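Local coordinates for protein endoglucanase (Humicola insolens, PDB 1DYS) that cleaves internal beta-1,4-glucosidic bonds of cellulose as a family 6 glycoside hydrolase, and so serves the breakdown of plant biomass, at residues Q267-S273 against V285-G291; S221-P225 against R276-W282. One frame throughout, in Å; residues are numbered along the deposited sequence.

Contact 1: Q267-S273 against V285-G291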
loop_
_atom_site.group_PDB
_atom_site.type_symbol
_atom_site.label_atom_id
_atom_site.label_comp_id
_atom_site.label_asym_id
_atom_site.label_seq_id
_atom_site.Cartn_x
_atom_site.Cartn_y
_atom_site.Cartn_z
ATOM N N GLN A 267 10.642 -19.488 8.929
ATOM C CA GLN A 267 11.092 -20.362 7.850
ATOM C C GLN A 267 9.950 -20.476 6.853
ATOM O O GLN A 267 9.860 -21.428 6.098
ATOM C CB GLN A 267 11.510 -21.783 8.294
ATOM C CG GLN A 267 12.797 -21.822 9.110
ATOM C CD GLN A 267 14.026 -21.554 8.248
ATOM O OE1 GLN A 267 14.587 -22.476 7.650
ATOM N NE2 GLN A 267 14.412 -20.307 8.186
ATOM N N SER A 268 9.095 -19.421 6.753
ATOM C CA SER A 268 8.000 -19.441 5.784
ATOM C C SER A 268 8.506 -19.623 4.368
ATOM O O SER A 268 7.854 -20.286 3.549
ATOM C CB SER A 268 7.216 -18.113 5.849
ATOM O OG SER A 268 8.136 -17.023 5.624
ATOM N N ARG A 269 9.652 -19.068 4.030
ATOM C CA ARG A 269 10.247 -19.220 2.697
ATOM C C ARG A 269 11.750 -19.402 2.886
ATOM O O ARG A 269 12.340 -18.701 3.700
ATOM C CB ARG A 269 10.060 -17.936 1.865
ATOM C CG ARG A 269 8.593 -17.596 1.626
ATOM C CD ARG A 269 8.378 -16.379 0.740
ATOM N NE ARG A 269 8.900 -15.166 1.415
ATOM C CZ ARG A 269 8.832 -13.978 0.827
ATOM N NH1 ARG A 269 8.335 -13.833 -0.383
ATOM N NH2 ARG A 269 9.316 -12.891 1.466
ATOM N N VAL A 270 12.356 -20.379 2.221
ATOM C CA VAL A 270 13.787 -20.616 2.286
ATOM C C VAL A 270 14.344 -20.656 0.854
ATOM O O VAL A 270 13.834 -21.407 0.033
ATOM C CB VAL A 270 14.088 -21.950 3.007
ATOM C CG1 VAL A 270 15.609 -22.144 3.065
ATOM C CG2 VAL A 270 13.578 -21.972 4.439
ATOM N N ALA A 271 15.364 -19.838 0.626
ATOM C CA ALA A 271 16.011 -19.827 -0.682
ATOM C C ALA A 271 16.731 -21.153 -0.889
ATOM O O ALA A 271 17.325 -21.745 0.023
ATOM C CB ALA A 271 17.027 -18.684 -0.689
ATOM N N LEU A 272 16.663 -21.620 -2.126
ATOM C CA LEU A 272 17.337 -22.819 -2.575
ATOM C C LEU A 272 18.642 -22.365 -3.226
ATOM O O LEU A 272 18.931 -21.160 -3.343
ATOM C CB LEU A 272 16.506 -23.621 -3.584
ATOM C CG LEU A 272 15.011 -23.760 -3.237
ATOM C CD1 LEU A 272 14.211 -24.444 -4.341
ATOM C CD2 LEU A 272 14.824 -24.538 -1.942
ATOM N N SER A 273 19.425 -23.379 -3.602
ATOM C CA SER A 273 20.741 -23.131 -4.172
ATOM C C SER A 273 20.729 -22.108 -5.293
ATOM O O SER A 273 19.972 -22.281 -6.283
ATOM C CB SER A 273 21.321 -24.404 -4.788
ATOM O OG SER A 273 20.779 -25.606 -4.293
ATOM N N VAL A 285 12.245 -13.645 -3.876
ATOM C CA VAL A 285 13.448 -14.427 -4.205
ATOM C C VAL A 285 13.063 -15.795 -4.705
ATOM O O VAL A 285 12.208 -16.514 -4.210
ATOM C CB VAL A 285 14.415 -14.438 -3.007
ATOM C CG1 VAL A 285 15.520 -15.478 -3.098
ATOM C CG2 VAL A 285 14.940 -13.029 -2.861
ATOM N N ASN A 286 13.758 -16.198 -5.780
ATOM C CA ASN A 286 13.447 -17.502 -6.382
ATOM C C ASN A 286 14.723 -18.066 -7.013
ATOM O O ASN A 286 15.567 -17.328 -7.500
ATOM C CB ASN A 286 12.317 -17.376 -7.381
ATOM C CG ASN A 286 12.689 -16.419 -8.508
ATOM O OD1 ASN A 286 13.178 -16.828 -9.570
ATOM N ND2 ASN A 286 12.501 -15.121 -8.264
ATOM N N PRO A 287 14.826 -19.383 -6.972
ATOM C CA PRO A 287 13.884 -20.321 -6.418
ATOM C C PRO A 287 13.818 -20.395 -4.902
ATOM O O PRO A 287 14.831 -20.205 -4.226
ATOM C CB PRO A 287 14.324 -21.747 -6.859
ATOM C CG PRO A 287 15.705 -21.526 -7.410
ATOM C CD PRO A 287 16.019 -20.056 -7.528
ATOM N N ALA A 288 12.610 -20.621 -4.405
ATOM C CA ALA A 288 12.449 -20.784 -2.947
ATOM C C ALA A 288 11.367 -21.821 -2.647
ATOM O O ALA A 288 10.533 -22.145 -3.493
ATOM C CB ALA A 288 12.081 -19.449 -2.299
ATOM N N GLY A 289 11.420 -22.359 -1.415
ATOM C CA GLY A 289 10.388 -23.313 -1.048
ATOM C C GLY A 289 9.808 -22.944 0.319
ATOM O O GLY A 289 10.461 -22.201 1.075
ATOM N N PHE A 290 8.616 -23.484 0.565
ATOM C CA PHE A 290 8.095 -23.398 1.936
ATOM C C PHE A 290 9.124 -24.084 2.855
ATOM O O PHE A 290 9.670 -25.179 2.527
ATOM C CB PHE A 290 6.807 -24.140 2.157
ATOM C CG PHE A 290 5.578 -23.584 1.501
ATOM C CD1 PHE A 290 5.273 -22.235 1.707
ATOM C CD2 PHE A 290 4.681 -24.351 0.790
ATOM C CE1 PHE A 290 4.132 -21.689 1.173
ATOM C CE2 PHE A 290 3.534 -23.812 0.249
ATOM C CZ PHE A 290 3.263 -22.461 0.430
ATOM N N GLY A 291 9.441 -23.450 3.974
ATOM C CA GLY A 291 10.420 -24.044 4.886
ATOM C C GLY A 291 9.687 -24.939 5.899
ATOM O O GLY A 291 8.516 -25.244 5.820
#
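Leu-272 lies over Pro-287: Leu-272 CD1 is 3.7 Å from Pro-287 CB and Leu-272 CG 3.9 Å from Ala-288 CA. This apolar overlap closes one end of a two-stranded antiparallel beta ribbon formed by 270-271 and 288-289, which follows a strand of the parallel sheet of the family 6 catalytic domain. Register is fixed by a reciprocal pair of hydrogen bonds, Val-270 N to Gly-289 O (2.9 Å, 162°) and Gly-289 N to Val-270 O (3.0 Å, 164°). A third, Leu-272 N to Pro-287 O (3.1 Å, 174°), extends the pairing to the proline, which follows a cis peptide bond. Ala-271 and Ala-288 form the non-hydrogen-bonded pair at a CA-CA distance of 4.3 Å. Beyond the bridges the chains stay close: an ideal CB on Gly-291 would clash with Gln-267 O and Val-270 CG2. The CA-to-CB bond of Phe-290 points away from 267-273, and its ring stacks on Trp-308 and packs against helix 332-340, while Phe-290 CA makes a CH...O contact with Ser-268 O at 3.5 Å.

Contact 2: S221-P225 against R276-W282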
loop_
_atom_site.group_PDB
_atom_site.type_symbol
_atom_site.label_atom_id
_atom_site.label_comp_id
_atom_site.label_asym_id
_atom_site.label_seq_id
_atom_site.Cartn_x
_atom_site.Cartn_y
_atom_site.Cartn_z
ATOM N N SER A 221 10.160 -12.489 6.630
ATOM C CA SER A 221 10.095 -12.172 5.230
ATOM C C SER A 221 11.382 -12.462 4.480
ATOM O O SER A 221 11.394 -12.092 3.312
ATOM C CB SER A 221 9.708 -10.714 4.938
ATOM O OG SER A 221 8.601 -10.362 5.789
ATOM N N ASN A 222 12.347 -13.104 5.114
ATOM C CA ASN A 222 13.611 -13.383 4.446
ATOM C C ASN A 222 13.592 -14.878 4.100
ATOM O O ASN A 222 12.560 -15.516 4.072
ATOM C CB ASN A 222 14.861 -12.917 5.185
ATOM C CG ASN A 222 15.897 -12.395 4.229
ATOM O OD1 ASN A 222 16.557 -13.186 3.559
ATOM N ND2 ASN A 222 16.061 -11.068 4.121
ATOM N N TYR A 223 14.748 -15.313 3.612
ATOM C CA TYR A 223 14.886 -16.632 3.014
ATOM C C TYR A 223 16.083 -17.415 3.543
ATOM O O TYR A 223 16.408 -18.462 2.940
ATOM C CB TYR A 223 15.094 -16.389 1.510
ATOM C CG TYR A 223 14.101 -15.482 0.818
ATOM C CD1 TYR A 223 14.285 -14.092 0.782
ATOM C CD2 TYR A 223 12.957 -16.019 0.229
ATOM C CE1 TYR A 223 13.343 -13.286 0.163
ATOM C CE2 TYR A 223 12.025 -15.208 -0.408
ATOM C CZ TYR A 223 12.240 -13.848 -0.417
ATOM O OH TYR A 223 11.355 -13.024 -1.085
ATOM N N ASN A 224 16.730 -16.922 4.596
ATOM C CA ASN A 224 17.901 -17.624 5.124
ATOM C C ASN A 224 17.491 -18.967 5.726
ATOM O O ASN A 224 16.378 -19.162 6.186
ATOM C CB ASN A 224 18.557 -16.784 6.199
ATOM C CG ASN A 224 19.053 -15.419 5.801
ATOM O OD1 ASN A 224 19.300 -15.218 4.617
ATOM N ND2 ASN A 224 19.234 -14.508 6.760
ATOM N N PRO A 225 18.367 -19.959 5.576
ATOM C CA PRO A 225 18.109 -21.270 6.144
ATOM C C PRO A 225 18.333 -21.215 7.641
ATOM O O PRO A 225 19.149 -20.432 8.122
ATOM C CB PRO A 225 19.170 -22.180 5.475
ATOM C CG PRO A 225 20.274 -21.191 5.241
ATOM C CD PRO A 225 19.703 -19.788 5.044
ATOM N N ARG A 276 20.118 -16.359 -4.708
ATOM C CA ARG A 276 20.564 -14.974 -4.566
ATOM C C ARG A 276 22.061 -14.875 -4.839
ATOM O O ARG A 276 22.761 -15.774 -4.421
ATOM C CB ARG A 276 20.357 -14.582 -3.093
ATOM C CG ARG A 276 18.887 -14.370 -2.751
ATOM C CD ARG A 276 18.794 -13.668 -1.412
ATOM N NE ARG A 276 18.922 -14.613 -0.312
ATOM C CZ ARG A 276 18.560 -14.282 0.936
ATOM N NH1 ARG A 276 18.098 -13.068 1.195
ATOM N NH2 ARG A 276 18.714 -15.194 1.886
ATOM N N SER A 277 22.533 -13.805 -5.480
ATOM C CA SER A 277 23.965 -13.614 -5.657
ATOM C C SER A 277 24.504 -12.649 -4.625
ATOM O O SER A 277 25.706 -12.517 -4.366
ATOM C CB SER A 277 24.238 -13.102 -7.087
ATOM O OG SER A 277 23.378 -12.009 -7.366
ATOM N N GLU A 278 23.588 -11.922 -3.971
ATOM C CA GLU A 278 23.914 -10.956 -2.936
ATOM C C GLU A 278 22.993 -11.235 -1.748
ATOM O O GLU A 278 21.796 -11.464 -1.967
ATOM C CB GLU A 278 23.724 -9.530 -3.429
ATOM C CG GLU A 278 24.275 -9.179 -4.796
ATOM C CD GLU A 278 25.445 -8.221 -4.773
ATOM O OE1 GLU A 278 25.417 -7.278 -3.955
ATOM O OE2 GLU A 278 26.396 -8.400 -5.572
ATOM N N TRP A 279 23.509 -11.177 -0.522
ATOM C CA TRP A 279 22.671 -11.515 0.628
ATOM C C TRP A 279 21.533 -10.533 0.854
ATOM O O TRP A 279 20.476 -10.897 1.355
ATOM C CB TRP A 279 23.525 -11.556 1.889
ATOM C CG TRP A 279 23.026 -12.449 2.989
ATOM C CD1 TRP A 279 21.810 -13.050 3.144
ATOM C CD2 TRP A 279 23.834 -12.862 4.096
ATOM N NE1 TRP A 279 21.814 -13.807 4.287
ATOM C CE2 TRP A 279 23.039 -13.711 4.887
ATOM C CE3 TRP A 279 25.153 -12.590 4.491
ATOM C CZ2 TRP A 279 23.533 -14.259 6.074
ATOM C CZ3 TRP A 279 25.645 -13.130 5.658
ATOM C CH2 TRP A 279 24.825 -13.966 6.434
ATOM N N GLY A 280 21.691 -9.298 0.403
ATOM C CA GLY A 280 20.668 -8.273 0.624
ATOM C C GLY A 280 19.497 -8.370 -0.333
ATOM O O GLY A 280 18.545 -7.599 -0.150
ATOM N N GLN A 281 19.500 -9.258 -1.309
ATOM C CA GLN A 281 18.342 -9.445 -2.195
ATOM C C GLN A 281 17.142 -9.901 -1.370
ATOM O O GLN A 281 17.273 -10.756 -0.491
ATOM C CB GLN A 281 18.623 -10.429 -3.325
ATOM C CG GLN A 281 19.534 -9.891 -4.429
ATOM C CD GLN A 281 19.887 -11.048 -5.354
ATOM O OE1 GLN A 281 20.840 -11.780 -5.085
ATOM N NE2 GLN A 281 19.113 -11.244 -6.412
ATOM N N TRP A 282 15.976 -9.274 -1.578
ATOM C CA TRP A 282 14.808 -9.571 -0.748
ATOM C C TRP A 282 13.470 -9.742 -1.444
ATOM O O TRP A 282 12.514 -10.164 -0.763
ATOM C CB TRP A 282 14.609 -8.374 0.236
ATOM C CG TRP A 282 14.466 -7.096 -0.541
ATOM C CD1 TRP A 282 15.480 -6.295 -1.012
ATOM C CD2 TRP A 282 13.245 -6.482 -0.988
ATOM N NE1 TRP A 282 14.960 -5.250 -1.737
ATOM C CE2 TRP A 282 13.587 -5.338 -1.721
ATOM C CE3 TRP A 282 11.893 -6.783 -0.798
ATOM C CZ2 TRP A 282 12.634 -4.492 -2.299
ATOM C CZ3 TRP A 282 10.951 -5.961 -1.387
ATOM C CH2 TRP A 282 11.312 -4.820 -2.127
HETATM O O HOH W 1 11.706 -9.800 1.884
HETATM O O HOH W 2 18.031 -9.906 2.177
HETATM O O HOH W 3 19.546 -18.155 1.768
#
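Arg-276 NH1 donates to Asn-222 OD1 at 2.8 Å (144°), and its NH2 donates to Asn-224 OD1, also at 2.8 Å (135°). The guanidinium thus joins two loops that probably line the substrate-binding cleft of the family 6 catalytic domain: the one after strand 215-218 and the one between strands 270-271 and 288-289. Both acceptors lie near the guanidinium plane, whereas Tyr-223 CB sits over one face, 3.8 Å from NH2. Asn-224 OD1 also accepts from Trp-279 NE1 (2.9 Å, 158°), and Asn-224 ND2 bonds to Asn-183 and Glu-243. Within its own loop Arg-276 NH1 reaches Gln-281 O at 3.0 Å, holding together the segment that contains a type I turn from Glu-278 to Gln-281. Tyr-223 points toward the facing loop; its OH lies 3.1 Å from Trp-282 O and accepts a bond from Val-285 N. Packing is modest, with 277 Å² buried in total. The polar network holds the Asn-222 side chain and the Trp-282 backbone, which probably helps to place these two likely substrate-binding residues; in it, one water donates to Ser-221 O at 2.7 Å and to Trp-282 O at 2.8 Å.

From the N terminus, the chain first meets 221-225, just after strand 215-218, then passes through helix 243-255 and strand 262-266 into 267-273. Next come 276-282 and 285-291, so the segments alternate and the two contacts cross. Contact 2 closes a long loop, with 50 residues between its segments; contact 1 closes a short one, whose 11 intervening residues include all of 276-282. Their centres are 9 Å apart, and they touch directly: Ala-271 N lies 2.9 Å from Tyr-223 O, and Arg-269 NH2 lies 2.9 Å from Ser-221 O, both probable hydrogen bonds. Together they tie loops following neighbouring parallel strands, 215-218 and 262-266; contact 2 contains the probable substrate-binding residues Asn-222 and Trp-282, and contact 1 lies next to Lys-310, another.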